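Local coordinates for protein L-asparaginase 1 (Escherichia coli, PDB 6NXC) that hydrolyses L-asparagine to L-aspartate and ammonium as a cytoplasmic homotetramer that is allosterically activated by its own substrate, at residues L121-E126 against T325-H330; L175-R180 against P213-G218; A97-Y102 against G220-H225. The protein carries 1 engineered substitution. All blocks are in the same frame, centred on the assembly; numbering follows the deposited sequence. Where two conformers were deposited one is given.

Interaction 1 (L121-E126 against T325-H330)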
# COMPACT_ATOMS: atom_id res chain seq x y z
N LEU B 121 15.40 -0.40 -24.78
CA LEU B 121 16.38 0.69 -24.92
C LEU B 121 17.49 0.49 -23.91
O LEU B 121 18.65 0.83 -24.19
CB LEU B 121 15.73 2.08 -24.78
CG LEU B 121 14.77 2.40 -25.91
CD1 LEU B 121 14.09 3.71 -25.59
CD2 LEU B 121 15.52 2.48 -27.27
N SER B 122 17.19 -0.00 -22.70
CA SER B 122 18.19 -0.21 -21.66
C SER B 122 19.35 -1.09 -22.13
O SER B 122 20.50 -0.84 -21.80
CB SER B 122 17.65 -0.70 -20.33
OG SER B 122 17.30 -2.05 -20.34
N PHE B 123 19.07 -2.20 -22.77
CA PHE B 123 20.07 -3.14 -23.32
C PHE B 123 20.73 -2.60 -24.56
O PHE B 123 21.93 -2.79 -24.67
CB PHE B 123 19.37 -4.48 -23.63
CG PHE B 123 18.80 -5.07 -22.38
CD1 PHE B 123 19.63 -5.54 -21.40
CD2 PHE B 123 17.43 -5.22 -22.21
CE1 PHE B 123 19.10 -6.09 -20.24
CE2 PHE B 123 16.91 -5.79 -21.09
CZ PHE B 123 17.74 -6.20 -20.09
N MET B 124 20.02 -1.81 -25.38
CA MET B 124 20.55 -1.39 -26.71
C MET B 124 21.56 -0.24 -26.49
O MET B 124 22.55 -0.16 -27.25
CB MET B 124 19.40 -0.90 -27.61
CG MET B 124 18.54 -2.02 -28.02
SD MET B 124 17.10 -1.37 -28.85
CE MET B 124 17.93 -1.17 -30.41
N LEU B 125 21.32 0.65 -25.52
CA LEU B 125 22.08 1.92 -25.42
C LEU B 125 23.29 1.67 -24.49
O LEU B 125 23.20 1.90 -23.25
CB LEU B 125 21.20 3.05 -24.89
CG LEU B 125 19.97 3.39 -25.69
CD1 LEU B 125 19.19 4.60 -25.16
CD2 LEU B 125 20.36 3.71 -27.09
N GLU B 126 24.47 1.41 -25.01
CA GLU B 126 25.68 1.17 -24.17
C GLU B 126 26.45 2.50 -24.08
O GLU B 126 26.36 3.29 -25.04
CB GLU B 126 26.54 0.08 -24.85
CG GLU B 126 27.98 0.00 -24.31
CD GLU B 126 28.94 -0.97 -25.01
OE1 GLU B 126 30.00 -1.30 -24.42
OE2 GLU B 126 28.63 -1.38 -26.15
N THR B 325 13.04 -9.73 -19.73
CA THR B 325 13.53 -11.02 -20.30
C THR B 325 13.38 -11.08 -21.86
O THR B 325 14.33 -11.49 -22.60
CB THR B 325 12.80 -12.20 -19.64
OG1 THR B 325 13.10 -12.07 -18.24
CG2 THR B 325 13.31 -13.51 -20.18
N LEU B 326 12.22 -10.72 -22.40
CA LEU B 326 11.95 -10.69 -23.82
C LEU B 326 12.99 -9.78 -24.48
O LEU B 326 13.57 -10.21 -25.52
CB LEU B 326 10.51 -10.21 -24.06
CG LEU B 326 10.16 -10.25 -25.53
CD1 LEU B 326 9.95 -11.69 -25.99
CD2 LEU B 326 9.02 -9.37 -25.92
N THR B 327 13.15 -8.53 -23.96
CA THR B 327 14.00 -7.56 -24.65
C THR B 327 15.45 -8.03 -24.49
O THR B 327 16.19 -7.83 -25.38
CB THR B 327 13.66 -6.14 -24.24
OG1 THR B 327 13.89 -6.10 -22.84
CG2 THR B 327 12.24 -5.81 -24.57
N LYS B 328 15.85 -8.61 -23.34
CA LYS B 328 17.21 -9.06 -23.10
C LYS B 328 17.55 -10.18 -24.11
O LYS B 328 18.67 -10.21 -24.63
CB LYS B 328 17.35 -9.61 -21.68
CG LYS B 328 18.79 -9.73 -21.18
CD LYS B 328 18.82 -10.14 -19.72
CE LYS B 328 20.20 -10.26 -19.20
NZ LYS B 328 20.19 -10.63 -17.77
N LEU B 329 16.59 -11.09 -24.38
CA LEU B 329 16.83 -12.21 -25.36
C LEU B 329 16.98 -11.61 -26.75
O LEU B 329 17.88 -12.00 -27.44
CB LEU B 329 15.67 -13.18 -25.33
CG LEU B 329 15.73 -14.08 -24.10
CD1 LEU B 329 14.39 -14.75 -23.93
CD2 LEU B 329 16.84 -15.09 -24.31
N HIS B 330 16.12 -10.66 -27.14
CA HIS B 330 16.21 -9.93 -28.43
C HIS B 330 17.58 -9.34 -28.54
O HIS B 330 18.28 -9.52 -29.61
CB HIS B 330 15.18 -8.84 -28.63
CG HIS B 330 13.87 -9.40 -29.12
ND1 HIS B 330 13.61 -9.53 -30.47
CD2 HIS B 330 12.75 -9.76 -28.49
CE1 HIS B 330 12.40 -10.04 -30.60
NE2 HIS B 330 11.85 -10.15 -29.42
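K328 meets F123 along its aliphatic stem and carries its charge past the ring to a well-filled site: NZ forms a salt bridge with E353 and hydrogen bonds to the carbonyls of M346 and Q348. With CG anti to the backbone N (chi1 -163°) and the chain extended beyond it, the methylenes run across the phenyl face. CB makes the CH-pi contact, 4.1 Å from the F123 centroid and 24° off the ring normal, and K328 CG is 3.8 Å from F123 CE1. On the opposite face S122 OG stands 3.7 Å above the ring plane, toward the rim. T327 comes in at the edge, its OG1 3.5 Å from F123 CE2, while that hydroxyl is hydrogen-bonded to the carbonyl of E323, a residue of the asparagine pocket. With an alanine in place of F123, the stem of K328 would probably lose the flat surface it lies on and a gap would open between the two helices. The contact is fully buried. It sets the end of helix 114-124, from the N-terminal domain, against helix 322-333 of the C-terminal domain, with T327 also touching W88 on helix 85-98 and T325 packing on strand 286-291.

Interaction 2 (L175-R180 against P213-G218); sequences LYRGNR and PPAPHG
R177 reaches the 213-218 loop through a single guanidinium nitrogen, NH2, which donates to the carbonyl of P213. The bond is 3.1 Å from R177 NH2 to P213 O and fairly straight, 161° at the hydrogen. It lies in the carbonyl plane, and the oxygen sits only 3° out of the guanidinium plane, so the group meets P213 with its edge. Over one face of the same group is A215, whose CB is 4.1 Å from R177 NH2. The side chain leaves the strand with CG anti to the backbone N and then bends at chi3 (-71°), which turns the flat end toward the loop. Its rotation is fixed further out: NE forms a salt bridge with E166 and NH1 a hydrogen bond to the carbonyl of G352. The P213-P216 run has the extended backbone angles of polyproline II, and P213 also packs on N211 of the third subunit. Beyond R177 the chain turns through a 3-10 segment, R180 N to R177 O 3.0 Å, toward the engineered A182 of the allosteric pocket. R177 itself ends strand 174-177, which runs antiparallel between strands 167-171 and 201-203 in the large mixed sheet.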
# COMPACT_ATOMS: atom_id res chain seq x y z
N LEU B 175 9.69 8.05 -10.78
CA LEU B 175 10.63 7.60 -11.78
C LEU B 175 11.07 6.19 -11.46
O LEU B 175 11.70 6.00 -10.39
CB LEU B 175 11.81 8.55 -11.85
CG LEU B 175 12.76 8.38 -13.04
CD1 LEU B 175 12.15 8.78 -14.34
CD2 LEU B 175 14.11 9.01 -12.76
N TYR B 176 10.92 5.29 -12.45
CA TYR B 176 11.27 3.86 -12.31
C TYR B 176 12.46 3.52 -13.21
O TYR B 176 12.59 4.11 -14.30
CB TYR B 176 10.08 3.00 -12.68
CG TYR B 176 8.84 3.25 -11.85
CD1 TYR B 176 8.68 2.75 -10.58
CD2 TYR B 176 7.80 3.98 -12.36
CE1 TYR B 176 7.50 2.95 -9.87
CE2 TYR B 176 6.64 4.25 -11.64
CZ TYR B 176 6.46 3.65 -10.41
OH TYR B 176 5.31 3.93 -9.70
N ARG B 177 13.24 2.53 -12.77
CA ARG B 177 14.20 1.91 -13.71
C ARG B 177 13.41 1.22 -14.82
O ARG B 177 12.55 0.41 -14.54
CB ARG B 177 15.09 0.94 -12.96
CG ARG B 177 16.08 0.29 -13.89
CD ARG B 177 17.15 -0.59 -13.22
NE ARG B 177 18.09 0.31 -12.49
CZ ARG B 177 18.77 0.00 -11.42
NH1 ARG B 177 18.75 -1.23 -10.96
NH2 ARG B 177 19.50 0.94 -10.82
N GLY B 178 13.65 1.58 -16.07
CA GLY B 178 12.86 1.06 -17.22
C GLY B 178 12.76 -0.44 -17.27
O GLY B 178 11.60 -0.90 -17.50
N ASN B 179 13.89 -1.13 -17.08
CA ASN B 179 13.94 -2.60 -17.25
C ASN B 179 13.43 -3.29 -16.00
O ASN B 179 13.63 -4.55 -15.93
CB ASN B 179 15.30 -3.09 -17.73
CG ASN B 179 16.42 -2.66 -16.80
OD1 ASN B 179 16.20 -2.60 -15.56
ND2 ASN B 179 17.65 -2.68 -17.35
N ARG B 180 12.86 -2.54 -15.03
CA ARG B 180 12.18 -3.16 -13.89
C ARG B 180 10.68 -2.94 -13.90
O ARG B 180 10.04 -3.35 -12.96
CB ARG B 180 12.80 -2.56 -12.62
CG ARG B 180 14.23 -2.99 -12.43
CD ARG B 180 14.32 -4.48 -11.99
NE ARG B 180 15.60 -4.72 -11.36
CZ ARG B 180 15.79 -5.63 -10.43
NH1 ARG B 180 16.94 -5.73 -9.81
NH2 ARG B 180 14.80 -6.43 -10.08
N PRO B 213 20.55 1.45 -5.62
CA PRO B 213 21.93 1.35 -6.03
C PRO B 213 22.08 1.34 -7.54
O PRO B 213 21.16 0.95 -8.26
CB PRO B 213 22.38 -0.04 -5.54
CG PRO B 213 21.30 -0.49 -4.64
CD PRO B 213 20.04 0.14 -5.19
N PRO B 214 23.28 1.67 -8.05
CA PRO B 214 23.44 1.98 -9.47
C PRO B 214 23.51 0.70 -10.32
O PRO B 214 23.90 -0.41 -9.87
CB PRO B 214 24.76 2.77 -9.46
CG PRO B 214 25.58 2.05 -8.38
CD PRO B 214 24.56 1.69 -7.32
N ALA B 215 23.05 0.84 -11.56
CA ALA B 215 23.24 -0.13 -12.65
C ALA B 215 24.69 -0.04 -13.15
O ALA B 215 25.36 0.96 -12.90
CB ALA B 215 22.30 0.20 -13.78
N PRO B 216 25.18 -1.09 -13.85
CA PRO B 216 26.51 -1.12 -14.45
C PRO B 216 26.60 -0.04 -15.53
O PRO B 216 25.64 0.20 -16.19
CB PRO B 216 26.61 -2.54 -15.05
CG PRO B 216 25.57 -3.35 -14.32
CD PRO B 216 24.46 -2.37 -14.05
N HIS B 217 27.74 0.64 -15.66
CA HIS B 217 27.81 1.83 -16.52
C HIS B 217 29.11 1.76 -17.30
O HIS B 217 30.12 1.43 -16.70
CB HIS B 217 27.66 3.15 -15.77
CG HIS B 217 26.67 3.92 -16.56
ND1 HIS B 217 25.40 4.17 -16.09
CD2 HIS B 217 26.68 4.25 -17.88
CE1 HIS B 217 24.69 4.71 -17.07
NE2 HIS B 217 25.47 4.76 -18.20
N GLY B 218 29.05 1.91 -18.62
CA GLY B 218 30.23 2.03 -19.48
C GLY B 218 30.73 3.46 -19.56
O GLY B 218 30.31 4.31 -18.75

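Interaction 3 (A97-Y102 against G220-H225); sequences AHYDDY and GELIVH
Y99 and L222 cross obliquely, the leucine lying over one face of the tyrosine ring. L222 CB comes closest to the ring centre, 3.9 Å from the Y99 centroid and 16° off the normal, a CH-pi contact. Because L222 carries CG anti to its backbone N, the branch continues across the face, and CD2 comes to 3.8 Å from Y99 CG. E221 slides past the ring in the opposite direction, its carboxylate plane turned 69° from the ring plane and OE1 3.7 Å from Y99 CD2. That oxygen folds back to accept from L222 N at 2.9 Å, met on its anti side, a bent bond that keeps the carboxylate close to its own backbone. These groups join segment 97-102, in the alpha/beta N-terminal domain with its mixed sheet, to the chain entering strand 223-224, half of a two-stranded antiparallel ribbon with 125-126. D100 approaches E221 from the opposite direction, the carboxylate planes 65° apart, with D100 OD1 2.7 Å from E221 OE2. Two acids this close suggest that one is protonated, which the crystal's pH of 4 would favour. At the far end of the ring, Y99 OH takes a hydrogen bond from G129 N and donates to a water at 2.5 Å, and the same water donates to G220 O at 2.7 Å. K130 adds a cation-pi contact to the ring.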
# COMPACT_ATOMS: atom_id res chain seq x y z
N ALA B 97 21.12 9.59 -33.22
CA ALA B 97 21.13 10.71 -34.20
C ALA B 97 21.20 12.05 -33.53
O ALA B 97 21.90 12.94 -34.08
CB ALA B 97 19.96 10.65 -35.14
N HIS B 98 20.57 12.22 -32.37
CA HIS B 98 20.44 13.53 -31.73
C HIS B 98 21.27 13.59 -30.45
O HIS B 98 21.18 14.62 -29.76
CB HIS B 98 18.97 13.83 -31.53
CG HIS B 98 18.28 13.93 -32.85
ND1 HIS B 98 17.70 12.78 -33.47
CD2 HIS B 98 18.15 14.95 -33.74
CE1 HIS B 98 17.09 13.17 -34.59
NE2 HIS B 98 17.41 14.43 -34.82
N TYR B 99 21.99 12.55 -30.12
CA TYR B 99 22.63 12.42 -28.78
C TYR B 99 23.51 13.59 -28.45
O TYR B 99 23.44 14.10 -27.33
CB TYR B 99 23.46 11.17 -28.71
CG TYR B 99 24.02 10.84 -27.34
CD1 TYR B 99 23.23 10.53 -26.25
CD2 TYR B 99 25.41 10.88 -27.11
CE1 TYR B 99 23.77 10.17 -25.05
CE2 TYR B 99 25.94 10.50 -25.91
CZ TYR B 99 25.14 10.12 -24.85
OH TYR B 99 25.73 9.73 -23.70
N ASP B 100 24.42 13.95 -29.38
CA ASP B 100 25.38 15.06 -29.06
C ASP B 100 24.72 16.41 -28.99
O ASP B 100 25.34 17.34 -28.37
CB ASP B 100 26.55 15.08 -30.06
CG ASP B 100 27.46 13.87 -29.89
OD1 ASP B 100 27.47 13.26 -28.81
OD2 ASP B 100 28.15 13.54 -30.85
N ASP B 101 23.51 16.58 -29.52
CA ASP B 101 22.86 17.90 -29.69
C ASP B 101 21.96 18.31 -28.51
O ASP B 101 21.51 19.47 -28.48
CB ASP B 101 22.10 17.91 -31.03
CG ASP B 101 23.04 17.65 -32.21
OD1 ASP B 101 24.18 18.14 -32.15
OD2 ASP B 101 22.67 16.87 -33.07
N TYR B 102 21.58 17.39 -27.64
CA TYR B 102 20.58 17.67 -26.57
C TYR B 102 21.17 17.18 -25.26
O TYR B 102 22.08 16.36 -25.27
CB TYR B 102 19.28 16.96 -26.94
CG TYR B 102 18.65 17.60 -28.15
CD1 TYR B 102 19.00 17.20 -29.44
CD2 TYR B 102 17.75 18.63 -28.01
CE1 TYR B 102 18.46 17.80 -30.58
CE2 TYR B 102 17.16 19.18 -29.15
CZ TYR B 102 17.51 18.77 -30.41
OH TYR B 102 16.92 19.38 -31.49
N GLY B 220 32.48 6.61 -22.44
CA GLY B 220 32.79 6.96 -23.82
C GLY B 220 31.54 7.27 -24.61
O GLY B 220 30.42 7.52 -23.99
N GLU B 221 31.69 7.30 -25.95
CA GLU B 221 30.55 7.72 -26.81
C GLU B 221 29.48 6.61 -26.89
O GLU B 221 29.78 5.44 -26.76
CB GLU B 221 30.95 8.06 -28.25
CG GLU B 221 30.95 9.57 -28.52
CD GLU B 221 29.62 10.32 -28.46
OE1 GLU B 221 28.62 9.64 -28.34
OE2 GLU B 221 29.59 11.61 -28.56
N LEU B 222 28.24 7.06 -26.99
CA LEU B 222 27.07 6.15 -26.99
C LEU B 222 27.30 5.14 -28.09
O LEU B 222 27.64 5.54 -29.23
CB LEU B 222 25.80 6.97 -27.25
CG LEU B 222 24.49 6.18 -27.34
CD1 LEU B 222 24.15 5.63 -25.98
CD2 LEU B 222 23.39 7.09 -27.87
N ILE B 223 26.99 3.87 -27.82
CA ILE B 223 27.03 2.78 -28.82
C ILE B 223 25.65 2.14 -28.88
O ILE B 223 25.11 1.83 -27.83
CB ILE B 223 28.15 1.78 -28.51
CG1 ILE B 223 29.51 2.46 -28.74
CG2 ILE B 223 27.97 0.53 -29.36
CD1 ILE B 223 30.70 1.71 -28.14
N VAL B 224 25.06 2.07 -30.07
CA VAL B 224 23.73 1.42 -30.17
C VAL B 224 23.87 -0.04 -30.65
O VAL B 224 24.43 -0.27 -31.72
CB VAL B 224 22.76 2.20 -31.03
CG1 VAL B 224 21.47 1.36 -31.05
CG2 VAL B 224 22.53 3.61 -30.47
N HIS B 225 23.54 -1.03 -29.80
CA HIS B 225 23.61 -2.45 -30.19
C HIS B 225 22.33 -2.71 -30.96
O HIS B 225 21.24 -2.25 -30.57
CB HIS B 225 23.65 -3.38 -28.99
CG HIS B 225 24.95 -3.31 -28.29
ND1 HIS B 225 26.08 -3.94 -28.73
CD2 HIS B 225 25.28 -2.71 -27.12
CE1 HIS B 225 27.09 -3.65 -27.92
NE2 HIS B 225 26.62 -2.92 -26.90
O HOH W 1 28.11 8.94 -23.94

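In the fold
From the N terminus, 97-102 comes first, then 121-126 and 175-180, and only the last of these finds its partner soon, at 213-218. Interaction 2 therefore closes a short loop that lies within both of the others. Interaction 3 closes next, at 220-225, and interaction 1 last, at 325-330; these two cross, since their segments alternate along the chain. Segment 121-126 is the meeting point: S122 OG lies 3.1 Å from N179 ND2, probably a hydrogen bond to interaction 2, while strand 125-126 pairs with strand 223-224 of interaction 3. Interactions 2 and 3 thus tie together the N-terminal domain, and interaction 1 connects it to helix 322-333 of the C-terminal domain.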